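Local coordinates for protein amidase (Bacillus anthracis, PDB 5EWQ) that probably hydrolyses carboxylic acid amides to the free acid and ammonia, as a member of the amidase signature family, at residues Glu20-Leu23 and Gln24-Asn28; Gly60-Tyr64 and Glu65-Ser69; Val119-Lys122 and Asp123-Thr127; Asn173-Ser176 and Phe177-Ser181; Glu454-Leu457 and Leu458-Ala462. All blocks are in the same frame, centred on the assembly; numbering follows the deposited sequence.

Interaction 1: Glu20-Leu23 and Gln24-Asn28; sequences ERVL and QPIHN
Leu-23 and His-27 are linked by a regular helical bond, His-27 N donating to Leu-23 O at 2.6 Å; those on the turns before it are weak. Gln-24 N lies 3.4 Å from Glu-20 O, and Ile-26 N is the same 3.4 Å from Val-22 O. Between them Pro-25 has no N-H to give, which kinks the helix; its CD instead rests 3.2 Å from Arg-21 O.

The side chains of Glu-20 and Gln-24 cross at about a right angle. With chi2 at -63°, Glu-20 folds back so that OE1 meets the aliphatic CG of Gln-24 at 3.2 Å, while the carboxylate and amide planes stand 56° apart. The guanidinium of Arg-21 reaches away to three carboxylates, in salt bridges with Asp-18, Glu-90 and Asp-142.

On the buried side Val-22 and Ile-26 run alongside each other in the same direction, CG1 of the valine 3.8 Å from CD1 of the isoleucine. This apolar pair seats helix 20-28 on Ile-75 of helix 64-79, and Val-22 and Pro-25 also touch Ile-91 of strand 88-91, an outermost strand of the central sheet.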
loop_
_atom_site.group_PDB
_atom_site.type_symbol
_atom_site.label_atom_id
_atom_site.label_comp_id
_atom_site.label_asym_id
_atom_site.label_seq_id
_atom_site.Cartn_x
_atom_site.Cartn_y
_atom_site.Cartn_z
ATOM N N GLU A 20 -4.905 -22.644 -7.020
ATOM C CA GLU A 20 -5.875 -22.617 -8.110
ATOM C C GLU A 20 -6.869 -21.466 -7.976
ATOM O O GLU A 20 -7.680 -21.228 -8.871
ATOM C CB GLU A 20 -6.626 -23.948 -8.187
ATOM C CG GLU A 20 -5.753 -25.121 -8.599
ATOM C CD GLU A 20 -5.175 -24.959 -9.993
ATOM O OE1 GLU A 20 -5.852 -24.362 -10.857
ATOM O OE2 GLU A 20 -4.040 -25.425 -10.224
ATOM N N ARG A 21 -6.804 -20.757 -6.854
ATOM C CA ARG A 21 -7.641 -19.583 -6.636
ATOM C C ARG A 21 -7.258 -18.465 -7.601
ATOM O O ARG A 21 -8.099 -17.668 -8.018
ATOM C CB ARG A 21 -7.519 -19.105 -5.187
ATOM C CG ARG A 21 -8.250 -17.807 -4.882
ATOM C CD ARG A 21 -8.032 -17.377 -3.439
ATOM N NE ARG A 21 -8.742 -18.232 -2.495
ATOM C CZ ARG A 21 -9.960 -17.975 -2.030
ATOM N NH1 ARG A 21 -10.604 -16.884 -2.425
ATOM N NH2 ARG A 21 -10.534 -18.807 -1.172
ATOM N N VAL A 22 -5.978 -18.422 -7.958
ATOM C CA VAL A 22 -5.448 -17.384 -8.833
ATOM C C VAL A 22 -5.269 -17.890 -10.264
ATOM O O VAL A 22 -5.583 -17.185 -11.224
ATOM C CB VAL A 22 -4.099 -16.850 -8.303
ATOM C CG1 VAL A 22 -3.467 -15.888 -9.296
ATOM C CG2 VAL A 22 -4.293 -16.180 -6.953
ATOM N N LEU A 23 -4.780 -19.119 -10.397
ATOM C CA LEU A 23 -4.467 -19.687 -11.706
ATOM C C LEU A 23 -5.699 -19.902 -12.582
ATOM O O LEU A 23 -5.678 -19.591 -13.772
ATOM C CB LEU A 23 -3.720 -21.013 -11.538
ATOM C CG LEU A 23 -2.307 -20.919 -10.961
ATOM C CD1 LEU A 23 -1.678 -22.299 -10.862
ATOM C CD2 LEU A 23 -1.448 -19.992 -11.807
ATOM N N GLN A 24 -6.764 -20.438 -11.995
ATOM C CA GLN A 24 -7.979 -20.747 -12.750
ATOM C C GLN A 24 -8.672 -19.512 -13.345
ATOM O O GLN A 24 -9.113 -19.562 -14.492
ATOM C CB GLN A 24 -8.964 -21.532 -11.877
ATOM C CG GLN A 24 -8.621 -23.006 -11.747
ATOM C CD GLN A 24 -9.592 -23.758 -10.861
ATOM O OE1 GLN A 24 -10.462 -23.162 -10.227
ATOM N NE2 GLN A 24 -9.446 -25.078 -10.811
ATOM N N PRO A 25 -8.788 -18.408 -12.580
ATOM C CA PRO A 25 -9.314 -17.212 -13.245
ATOM C C PRO A 25 -8.409 -16.740 -14.379
ATOM O O PRO A 25 -8.900 -16.230 -15.384
ATOM C CB PRO A 25 -9.365 -16.175 -12.121
ATOM C CG PRO A 25 -9.498 -16.977 -10.884
ATOM C CD PRO A 25 -8.673 -18.207 -11.123
ATOM N N ILE A 26 -7.101 -16.918 -14.213
ATOM C CA ILE A 26 -6.139 -16.565 -15.250
ATOM C C ILE A 26 -6.239 -17.523 -16.435
ATOM O O ILE A 26 -6.273 -17.096 -17.588
ATOM C CB ILE A 26 -4.696 -16.571 -14.701
ATOM C CG1 ILE A 26 -4.509 -15.448 -13.682
ATOM C CG2 ILE A 26 -3.690 -16.423 -15.828
ATOM C CD1 ILE A 26 -3.125 -15.406 -13.069
ATOM N N HIS A 27 -6.297 -18.819 -16.140
ATOM C CA HIS A 27 -6.368 -19.846 -17.174
ATOM C C HIS A 27 -7.644 -19.751 -18.009
ATOM O O HIS A 27 -7.632 -20.038 -19.206
ATOM C CB HIS A 27 -6.264 -21.239 -16.544
ATOM C CG HIS A 27 -6.583 -22.357 -17.488
ATOM N ND1 HIS A 27 -7.738 -23.102 -17.394
ATOM C CD2 HIS A 27 -5.899 -22.854 -18.545
ATOM C CE1 HIS A 27 -7.752 -24.012 -18.351
ATOM N NE2 HIS A 27 -6.648 -23.883 -19.064
ATOM N N ASN A 28 -8.740 -19.348 -17.374
ATOM C CA ASN A 28 -10.028 -19.260 -18.055
ATOM C C ASN A 28 -10.063 -18.172 -19.123
ATOM O O ASN A 28 -10.582 -18.385 -20.219
ATOM C CB ASN A 28 -11.151 -19.024 -17.042
ATOM C CG ASN A 28 -11.480 -20.266 -16.235
ATOM O OD1 ASN A 28 -11.297 -21.390 -16.702
ATOM N ND2 ASN A 28 -11.969 -20.069 -15.016
#

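Interaction 2: Gly60-Tyr64 and Glu65-Ser69; sequences GKLSY and EELTS
Tyr-64 and Thr-68 are joined through the carbonyl of the tyrosine, which accepts twice. Thr-68 OG1 donates to Tyr-64 O at 2.9 Å and Thr-68 N to the same oxygen at 3.0 Å, the two donors coming from opposite faces of the carbonyl plane. The threonine hydroxyl lies beside its own backbone N (chi1 -56°), which brings it back over the preceding turn. The phenol of Tyr-64 points elsewhere: the side chain touches Ile-57 of helix 50-58 and OH is hydrogen-bonded to Gln-54.

The extended side chain of Glu-66, its CG beside the backbone N (chi1 -70°), reaches to the start of the helix. Ser-63, at the N-cap position, donates from OG to Glu-66 OE1 at 3.1 Å, meeting the carboxylate on its anti side and 21° out of its plane. The same OG accepts a weak capping bond from Glu-66 N at 3.4 Å, so the one hydroxyl serves both carboxylate and backbone of the same residue. OE2, the other oxygen of Glu-66, is bonded to Asn-37, and CB lies 3.9 Å from CD1 of Leu-62.

Leu-67 closes the turn from the buried side. Its N donates to Ser-63 O at 2.9 Å, and its CD1 stands 4.5 Å from CD2 of Leu-62, both leucines packing toward helices 35-45 and 50-58.

Asp-103 takes the first-turn N-H groups of Tyr-64 and Glu-65, and Ser-63 OG weakly a third; the negative charges of Asp-103 and Glu-66 near this N-terminal end would probably interact favourably with the helix dipole.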
loop_
_atom_site.group_PDB
_atom_site.type_symbol
_atom_site.label_atom_id
_atom_site.label_comp_id
_atom_site.label_asym_id
_atom_site.label_seq_id
_atom_site.Cartn_x
_atom_site.Cartn_y
_atom_site.Cartn_z
ATOM N N GLY A 60 -1.383 2.704 -31.310
ATOM C CA GLY A 60 -1.960 1.476 -31.829
ATOM C C GLY A 60 -1.051 0.270 -31.692
ATOM O O GLY A 60 -1.278 -0.761 -32.325
ATOM N N LYS A 61 -0.020 0.396 -30.862
ATOM C CA LYS A 61 0.925 -0.695 -30.652
ATOM C C LYS A 61 0.553 -1.523 -29.426
ATOM O O LYS A 61 1.273 -2.448 -29.049
ATOM C CB LYS A 61 2.347 -0.148 -30.505
ATOM N N LEU A 62 -0.578 -1.189 -28.811
ATOM C CA LEU A 62 -1.040 -1.882 -27.614
ATOM C C LEU A 62 -2.517 -1.589 -27.358
ATOM O O LEU A 62 -3.073 -0.637 -27.906
ATOM C CB LEU A 62 -0.199 -1.472 -26.400
ATOM C CG LEU A 62 -0.309 -2.313 -25.123
ATOM C CD1 LEU A 62 0.377 -3.661 -25.297
ATOM C CD2 LEU A 62 0.252 -1.565 -23.922
ATOM N N SER A 63 -3.150 -2.415 -26.532
ATOM C CA SER A 63 -4.521 -2.175 -26.102
ATOM C C SER A 63 -4.685 -2.549 -24.632
ATOM O O SER A 63 -3.774 -3.113 -24.022
ATOM C CB SER A 63 -5.507 -2.964 -26.966
ATOM O OG SER A 63 -5.291 -4.359 -26.845
ATOM N N TYR A 64 -5.843 -2.232 -24.065
ATOM C CA TYR A 64 -6.119 -2.544 -22.666
ATOM C C TYR A 64 -6.245 -4.048 -22.447
ATOM O O TYR A 64 -5.846 -4.567 -21.404
ATOM C CB TYR A 64 -7.391 -1.834 -22.202
ATOM C CG TYR A 64 -7.233 -0.338 -22.056
ATOM C CD1 TYR A 64 -6.121 0.203 -21.423
ATOM C CD2 TYR A 64 -8.190 0.533 -22.559
ATOM C CE1 TYR A 64 -5.972 1.569 -21.288
ATOM C CE2 TYR A 64 -8.048 1.902 -22.430
ATOM C CZ TYR A 64 -6.937 2.413 -21.795
ATOM O OH TYR A 64 -6.791 3.776 -21.663
ATOM N N GLU A 65 -6.799 -4.741 -23.436
ATOM C CA GLU A 65 -6.941 -6.191 -23.368
ATOM C C GLU A 65 -5.573 -6.865 -23.363
ATOM O O GLU A 65 -5.346 -7.826 -22.627
ATOM C CB GLU A 65 -7.782 -6.704 -24.538
ATOM C CG GLU A 65 -8.005 -8.206 -24.530
ATOM C CD GLU A 65 -8.806 -8.683 -25.724
ATOM O OE1 GLU A 65 -9.051 -9.903 -25.827
ATOM O OE2 GLU A 65 -9.193 -7.838 -26.560
ATOM N N GLU A 66 -4.667 -6.351 -24.188
ATOM C CA GLU A 66 -3.302 -6.861 -24.241
ATOM C C GLU A 66 -2.556 -6.558 -22.948
ATOM O O GLU A 66 -1.806 -7.393 -22.444
ATOM C CB GLU A 66 -2.547 -6.263 -25.430
ATOM C CG GLU A 66 -3.012 -6.763 -26.785
ATOM C CD GLU A 66 -2.283 -6.089 -27.931
ATOM O OE1 GLU A 66 -2.509 -4.880 -28.149
ATOM O OE2 GLU A 66 -1.482 -6.764 -28.608
ATOM N N LEU A 67 -2.769 -5.356 -22.420
ATOM C CA LEU A 67 -2.125 -4.928 -21.183
ATOM C C LEU A 67 -2.523 -5.825 -20.017
ATOM O O LEU A 67 -1.685 -6.207 -19.200
ATOM C CB LEU A 67 -2.479 -3.473 -20.873
ATOM C CG LEU A 67 -1.866 -2.878 -19.604
ATOM C CD1 LEU A 67 -0.350 -2.879 -19.691
ATOM C CD2 LEU A 67 -2.391 -1.472 -19.364
ATOM N N THR A 68 -3.807 -6.159 -19.950
ATOM C CA THR A 68 -4.319 -7.030 -18.900
ATOM C C THR A 68 -3.787 -8.450 -19.070
ATOM O O THR A 68 -3.472 -9.127 -18.091
ATOM C CB THR A 68 -5.861 -7.052 -18.892
ATOM O OG1 THR A 68 -6.359 -5.716 -18.748
ATOM C CG2 THR A 68 -6.384 -7.909 -17.748
ATOM N N SER A 69 -3.680 -8.889 -20.321
ATOM C CA SER A 69 -3.206 -10.235 -20.633
ATOM C C SER A 69 -1.774 -10.456 -20.159
ATOM O O SER A 69 -1.440 -11.522 -19.644
ATOM C CB SER A 69 -3.298 -10.500 -22.138
ATOM O OG SER A 69 -2.394 -9.680 -22.857
#

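Interaction 3: Val119-Lys122 and Asp123-Thr127; sequences VVVK and DNVQT
Lys-122 and Val-125 close a type I beta turn at the end of strand 118-122, within the central mixed sheet of the amidase signature fold. The turn, wholly buried, leads the chain out of the sheet into the long loop before helix 150-155. Its closing bond runs from Val-125 N to Lys-122 O at 3.0 Å.

The lysine chain is extended throughout and carries NZ away from the turn to hydrogen bonds with Ser-204, Ser-205 and Thr-223. This setting is consistent with the lysine of the Ser-cisSer-Lys triad known from relatives. Asp-123 turns its carboxylate the other way, to a salt bridge with Lys-186 and bonds from Thr-89 and the backbone of Gly-136.

Val-121 and Val-125 run nearly perpendicular, CG2 of the first 4.0 Å from CB of the second, bridging the strand end and the outgoing loop. Asn-124 lays its amide at a slant across the CB-to-CD part of the lysine chain, because CG sits between the backbone N and the carbonyl carbon (chi1 62°). ND2 is bonded to Thr-223, which also receives the lysine NZ, while OD1 rests 3.2 Å from Lys-122 CB and 3.4 Å from its CD.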
loop_
_atom_site.group_PDB
_atom_site.type_symbol
_atom_site.label_atom_id
_atom_site.label_comp_id
_atom_site.label_asym_id
_atom_site.label_seq_id
_atom_site.Cartn_x
_atom_site.Cartn_y
_atom_site.Cartn_z
ATOM N N VAL A 119 -5.903 -1.992 -11.676
ATOM C CA VAL A 119 -5.424 -1.665 -10.338
ATOM C C VAL A 119 -5.617 -2.847 -9.393
ATOM O O VAL A 119 -6.660 -3.499 -9.409
ATOM C CB VAL A 119 -6.149 -0.429 -9.761
ATOM C CG1 VAL A 119 -5.555 -0.038 -8.416
ATOM C CG2 VAL A 119 -6.070 0.738 -10.731
ATOM N N VAL A 120 -4.606 -3.128 -8.577
ATOM C CA VAL A 120 -4.698 -4.196 -7.590
ATOM C C VAL A 120 -4.866 -3.620 -6.189
ATOM O O VAL A 120 -3.979 -2.938 -5.678
ATOM C CB VAL A 120 -3.457 -5.110 -7.618
ATOM C CG1 VAL A 120 -3.474 -6.068 -6.438
ATOM C CG2 VAL A 120 -3.392 -5.876 -8.928
ATOM N N VAL A 121 -6.010 -3.896 -5.572
ATOM C CA VAL A 121 -6.282 -3.404 -4.226
ATOM C C VAL A 121 -5.917 -4.450 -3.178
ATOM O O VAL A 121 -5.854 -5.642 -3.473
ATOM C CB VAL A 121 -7.761 -3.005 -4.060
ATOM C CG1 VAL A 121 -8.116 -1.890 -5.033
ATOM C CG2 VAL A 121 -8.666 -4.210 -4.269
ATOM N N LYS A 122 -5.670 -3.994 -1.955
ATOM C CA LYS A 122 -5.301 -4.882 -0.860
ATOM C C LYS A 122 -6.451 -5.841 -0.546
ATOM O O LYS A 122 -7.612 -5.539 -0.825
ATOM C CB LYS A 122 -4.918 -4.064 0.375
ATOM C CG LYS A 122 -4.128 -4.821 1.429
ATOM C CD LYS A 122 -3.656 -3.878 2.525
ATOM C CE LYS A 122 -2.786 -4.595 3.542
ATOM N NZ LYS A 122 -2.266 -3.669 4.586
ATOM N N ASP A 123 -6.124 -6.995 0.030
ATOM C CA ASP A 123 -7.104 -8.054 0.265
ATOM C C ASP A 123 -8.176 -7.657 1.286
ATOM O O ASP A 123 -9.161 -8.372 1.472
ATOM C CB ASP A 123 -6.393 -9.332 0.723
ATOM C CG ASP A 123 -7.316 -10.539 0.753
ATOM O OD1 ASP A 123 -7.596 -11.105 -0.324
ATOM O OD2 ASP A 123 -7.756 -10.925 1.857
ATOM N N ASN A 124 -7.988 -6.515 1.939
ATOM C CA ASN A 124 -8.963 -6.028 2.908
ATOM C C ASN A 124 -9.865 -4.941 2.328
ATOM O O ASN A 124 -10.530 -4.218 3.069
ATOM C CB ASN A 124 -8.253 -5.507 4.161
ATOM C CG ASN A 124 -7.339 -4.332 3.872
ATOM O OD1 ASN A 124 -7.060 -4.013 2.716
ATOM N ND2 ASN A 124 -6.856 -3.685 4.928
ATOM N N VAL A 125 -9.885 -4.832 1.003
ATOM C CA VAL A 125 -10.703 -3.830 0.323
ATOM C C VAL A 125 -11.877 -4.485 -0.402
ATOM O O VAL A 125 -11.694 -5.431 -1.168
ATOM C CB VAL A 125 -9.867 -3.017 -0.681
ATOM C CG1 VAL A 125 -10.721 -1.947 -1.340
ATOM C CG2 VAL A 125 -8.668 -2.391 0.015
ATOM N N GLN A 126 -13.080 -3.971 -0.161
ATOM C CA GLN A 126 -14.302 -4.598 -0.660
ATOM C C GLN A 126 -14.531 -4.413 -2.157
ATOM O O GLN A 126 -14.341 -3.325 -2.700
ATOM C CB GLN A 126 -15.519 -4.066 0.101
ATOM C CG GLN A 126 -15.599 -4.516 1.549
ATOM C CD GLN A 126 -16.800 -3.938 2.272
ATOM O OE1 GLN A 126 -16.926 -4.062 3.488
ATOM N NE2 GLN A 126 -17.692 -3.301 1.522
ATOM N N THR A 127 -14.935 -5.497 -2.813
ATOM C CA THR A 127 -15.406 -5.453 -4.193
ATOM C C THR A 127 -16.728 -6.209 -4.282
ATOM O O THR A 127 -16.956 -7.161 -3.534
ATOM C CB THR A 127 -14.388 -6.057 -5.178
ATOM O OG1 THR A 127 -14.086 -7.403 -4.795
ATOM C CG2 THR A 127 -13.107 -5.235 -5.198
#

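Interaction 4: Asn173-Ser176 and Phe177-Ser181; sequences NYLS and FTMPS
Ser-176 and Met-179 supply the polar part of this loop. Met-179 N donates a weak hydrogen bond to Ser-176 OG, 3.3 Å long and well bent at 122°. The serine hydroxyl is better engaged elsewhere, with the carbonyl of Tyr-403. Its chi1 of 75° tucks OG between the backbone N and the carbonyl carbon, which places it near the returning chain, and CB of Met-179 lies 3.5 Å from the same OG.

The apolar part is built round Met-179, modelled as selenomethionine, which reaches back across the bend. The selenium lies 4.0 Å from CD2 of Leu-175 and as close to CB of that leucine, the methionine chain lying square across the leucine. Further out, the chain bends at its last torsion (chi3 69°) and CE comes to 3.7 Å from OD1 of Asn-173; here the side chains run antiparallel to each other. This is a van der Waals contact of a methyl with an amide oxygen.

The bend follows helix 170-173, whose Glu-170 touches both Leu-175 and Met-179, and precedes strand 183-184. Leu-175 packs on Ile-408 and Phe-177 on Leu-407, both of helix 406-412, while Tyr-174 turns its ring to Phe-367 on helix 360-377.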
loop_
_atom_site.group_PDB
_atom_site.type_symbol
_atom_site.label_atom_id
_atom_site.label_comp_id
_atom_site.label_asym_id
_atom_site.label_seq_id
_atom_site.Cartn_x
_atom_site.Cartn_y
_atom_site.Cartn_z
ATOM N N ASN A 173 -1.400 -7.158 9.828
ATOM C CA ASN A 173 -0.363 -7.461 10.812
ATOM C C ASN A 173 -0.846 -7.247 12.242
ATOM O O ASN A 173 -0.296 -6.431 12.983
ATOM C CB ASN A 173 0.893 -6.626 10.553
ATOM C CG ASN A 173 2.087 -7.110 11.353
ATOM O OD1 ASN A 173 2.190 -8.293 11.682
ATOM N ND2 ASN A 173 2.995 -6.195 11.676
ATOM N N TYR A 174 -1.886 -7.981 12.624
ATOM C CA TYR A 174 -2.383 -7.937 13.993
ATOM C C TYR A 174 -2.988 -9.280 14.381
ATOM O O TYR A 174 -4.176 -9.376 14.680
ATOM C CB TYR A 174 -3.414 -6.820 14.163
ATOM C CG TYR A 174 -3.577 -6.363 15.596
ATOM C CD1 TYR A 174 -2.625 -5.546 16.192
ATOM C CD2 TYR A 174 -4.679 -6.746 16.351
ATOM C CE1 TYR A 174 -2.764 -5.125 17.501
ATOM C CE2 TYR A 174 -4.826 -6.329 17.662
ATOM C CZ TYR A 174 -3.865 -5.519 18.230
ATOM O OH TYR A 174 -4.002 -5.099 19.532
ATOM N N LEU A 175 -2.155 -10.316 14.371
ATOM C CA LEU A 175 -2.595 -11.659 14.718
ATOM C C LEU A 175 -1.742 -12.223 15.851
ATOM O O LEU A 175 -2.265 -12.649 16.879
ATOM C CB LEU A 175 -2.538 -12.571 13.492
ATOM C CG LEU A 175 -3.229 -13.927 13.619
ATOM C CD1 LEU A 175 -4.659 -13.743 14.091
ATOM C CD2 LEU A 175 -3.194 -14.672 12.293
ATOM N N SER A 176 -0.426 -12.214 15.660
ATOM C CA SER A 176 0.504 -12.654 16.695
ATOM C C SER A 176 1.865 -11.989 16.524
ATOM O O SER A 176 2.173 -11.448 15.461
ATOM C CB SER A 176 0.660 -14.175 16.677
ATOM O OG SER A 176 1.466 -14.591 15.589
ATOM N N PHE A 177 2.678 -12.040 17.574
ATOM C CA PHE A 177 3.987 -11.398 17.567
ATOM C C PHE A 177 5.016 -12.210 16.783
ATOM O O PHE A 177 6.066 -11.694 16.402
ATOM C CB PHE A 177 4.487 -11.185 18.998
ATOM C CG PHE A 177 3.529 -10.428 19.875
ATOM C CD1 PHE A 177 3.542 -9.043 19.905
ATOM C CD2 PHE A 177 2.625 -11.102 20.681
ATOM C CE1 PHE A 177 2.666 -8.344 20.716
ATOM C CE2 PHE A 177 1.746 -10.408 21.495
ATOM C CZ PHE A 177 1.768 -9.027 21.512
ATOM N N THR A 178 4.709 -13.481 16.545
ATOM C CA THR A 178 5.659 -14.393 15.916
ATOM C C THR A 178 5.407 -14.571 14.423
ATOM O O THR A 178 6.206 -15.193 13.723
ATOM C CB THR A 178 5.626 -15.780 16.582
ATOM O OG1 THR A 178 4.322 -16.354 16.431
ATOM C CG2 THR A 178 5.963 -15.672 18.061
HETATM N N MSE A 179 4.294 -14.029 13.941
HETATM C CA MSE A 179 3.929 -14.168 12.535
HETATM C C MSE A 179 4.818 -13.307 11.644
HETATM O O MSE A 179 4.938 -12.101 11.861
HETATM C CB MSE A 179 2.461 -13.795 12.321
HETATM C CG MSE A 179 1.947 -14.092 10.921
HETATM SE SE MSE A 179 0.165 -13.371 10.601
HETATM C CE MSE A 179 0.618 -11.475 10.609
ATOM N N PRO A 180 5.444 -13.930 10.635
ATOM C CA PRO A 180 6.286 -13.206 9.679
ATOM C C PRO A 180 5.467 -12.262 8.807
ATOM O O PRO A 180 4.318 -12.563 8.487
ATOM C CB PRO A 180 6.908 -14.326 8.839
ATOM C CG PRO A 180 5.935 -15.450 8.940
ATOM C CD PRO A 180 5.380 -15.370 10.331
ATOM N N SER A 181 6.057 -11.131 8.435
ATOM C CA SER A 181 5.381 -10.163 7.585
ATOM C C SER A 181 5.149 -10.738 6.194
ATOM O O SER A 181 5.993 -11.458 5.661
ATOM C CB SER A 181 6.192 -8.870 7.496
ATOM O OG SER A 181 7.491 -9.118 6.987
#

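Interaction 5: Glu454-Leu457 and Leu458-Ala462; sequences EEVL and LSAVA
Val-456 and Ala-460 are joined by a first-turn helical bond, Ala-460 N to Val-456 O at 3.0 Å, as the chain leaves its loop and enters helix 457-462. A second bond, from Val-461 N to Leu-457 O at 3.4 Å, is weak, and Ala-462 N to Leu-458 O at 3.0 Å carries the pattern on.

The apolar side-chain pairs along this turn are loose; the closer approaches are of side-chain carbons to backbone carbonyls. CB of Ala-460 sits 3.3 Å from Val-456 O, beside the carbonyl that its own N-H uses, and 4.5 Å from CG1 of the same valine. On the next pair, Val-461 sets CG2 beside its backbone N, opposite the carbonyl carbon, and this branch turns back to meet Leu-457 O at 3.2 Å. The same methyl is 4.3 Å from CD1 of Leu-457.

Leu-458 points away from the preceding loop and packs on Asn-354, Val-357 and, on helix 418-437, Glu-435 and Leu-436. Val-461 and Ala-462 touch Ser-428 and Ala-432 of that long helix, while Val-456 packs on Met-450 of strand 447-451 and on Glu-224.

The arrangement is a helix start in a strand-loop-helix connection, linking strand 447-451 of the central sheet to a short helix that leads to strand 466-473, within the alpha/beta fold of amidase signature enzymes.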
loop_
_atom_site.group_PDB
_atom_site.type_symbol
_atom_site.label_atom_id
_atom_site.label_comp_id
_atom_site.label_asym_id
_atom_site.label_seq_id
_atom_site.Cartn_x
_atom_site.Cartn_y
_atom_site.Cartn_z
ATOM N N GLU A 454 11.640 3.855 10.377
ATOM C CA GLU A 454 12.186 4.105 11.707
ATOM C C GLU A 454 11.376 5.134 12.497
ATOM O O GLU A 454 11.310 5.066 13.725
ATOM C CB GLU A 454 13.643 4.560 11.600
ATOM C CG GLU A 454 14.573 3.503 11.028
ATOM C CD GLU A 454 15.986 4.013 10.828
ATOM O OE1 GLU A 454 16.246 5.195 11.139
ATOM O OE2 GLU A 454 16.839 3.231 10.355
ATOM N N GLU A 455 10.762 6.083 11.797
ATOM C CA GLU A 455 9.991 7.134 12.458
ATOM C C GLU A 455 8.606 7.304 11.836
ATOM O O GLU A 455 8.339 8.300 11.165
ATOM C CB GLU A 455 10.746 8.466 12.405
ATOM C CG GLU A 455 12.141 8.426 13.010
ATOM C CD GLU A 455 12.127 8.146 14.500
ATOM O OE1 GLU A 455 11.152 8.538 15.174
ATOM O OE2 GLU A 455 13.094 7.529 14.998
ATOM N N VAL A 456 7.725 6.338 12.073
ATOM C CA VAL A 456 6.381 6.376 11.503
ATOM C C VAL A 456 5.324 6.611 12.579
ATOM O O VAL A 456 4.235 7.112 12.293
ATOM C CB VAL A 456 6.057 5.069 10.752
ATOM C CG1 VAL A 456 4.784 5.222 9.933
ATOM C CG2 VAL A 456 7.210 4.686 9.852
ATOM N N LEU A 457 5.661 6.257 13.816
ATOM C CA LEU A 457 4.733 6.343 14.942
ATOM C C LEU A 457 4.087 7.718 15.091
ATOM O O LEU A 457 2.878 7.824 15.295
ATOM C CB LEU A 457 5.452 5.976 16.243
ATOM C CG LEU A 457 4.648 6.134 17.535
ATOM C CD1 LEU A 457 3.390 5.283 17.493
ATOM C CD2 LEU A 457 5.498 5.781 18.747
ATOM N N LEU A 458 4.892 8.768 14.980
ATOM C CA LEU A 458 4.409 10.126 15.201
ATOM C C LEU A 458 3.548 10.634 14.047
ATOM O O LEU A 458 2.468 11.184 14.265
ATOM C CB LEU A 458 5.586 11.075 15.427
ATOM C CG LEU A 458 6.537 10.694 16.563
ATOM C CD1 LEU A 458 7.614 11.750 16.741
ATOM C CD2 LEU A 458 5.771 10.485 17.857
ATOM N N SER A 459 4.030 10.450 12.822
ATOM C CA SER A 459 3.338 10.962 11.643
ATOM C C SER A 459 2.015 10.243 11.386
ATOM O O SER A 459 1.096 10.812 10.795
ATOM C CB SER A 459 4.240 10.852 10.410
ATOM O OG SER A 459 4.658 9.515 10.197
ATOM N N ALA A 460 1.922 8.994 11.831
ATOM C CA ALA A 460 0.709 8.206 11.644
ATOM C C ALA A 460 -0.391 8.656 12.602
ATOM O O ALA A 460 -1.548 8.800 12.209
ATOM C CB ALA A 460 1.002 6.726 11.831
ATOM N N VAL A 461 -0.020 8.877 13.859
ATOM C CA VAL A 461 -0.970 9.310 14.878
ATOM C C VAL A 461 -1.427 10.746 14.629
ATOM O O VAL A 461 -2.610 11.063 14.749
ATOM C CB VAL A 461 -0.363 9.202 16.292
ATOM C CG1 VAL A 461 -1.295 9.808 17.329
ATOM C CG2 VAL A 461 -0.062 7.749 16.627
ATOM N N ALA A 462 -0.480 11.606 14.269
ATOM C CA ALA A 462 -0.774 13.013 14.026
ATOM C C ALA A 462 -1.580 13.208 12.744
ATOM O O ALA A 462 -2.198 14.254 12.543
ATOM C CB ALA A 462 0.516 13.816 13.969
#

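The five contacts follow one another along the chain without touching. Interaction 3 lies nearest the middle, its centre about 10 Å from that of the chain, and its lysine probably belongs to the catalytic centre, as in relatives. Interactions 1 and 2 lie further out, centres about 20 Å apart, and share helix 64-79: one packs against its side, the other caps its start. Interaction 4 comes within about 6 Å of interaction 3 at the nearest atoms, although the centres are 21 Å apart. Interaction 5, its centre 24 Å from that of interaction 3, stands across the chain's centre from interactions 1 and 2, whose centres lie 39 and 41 Å from its own.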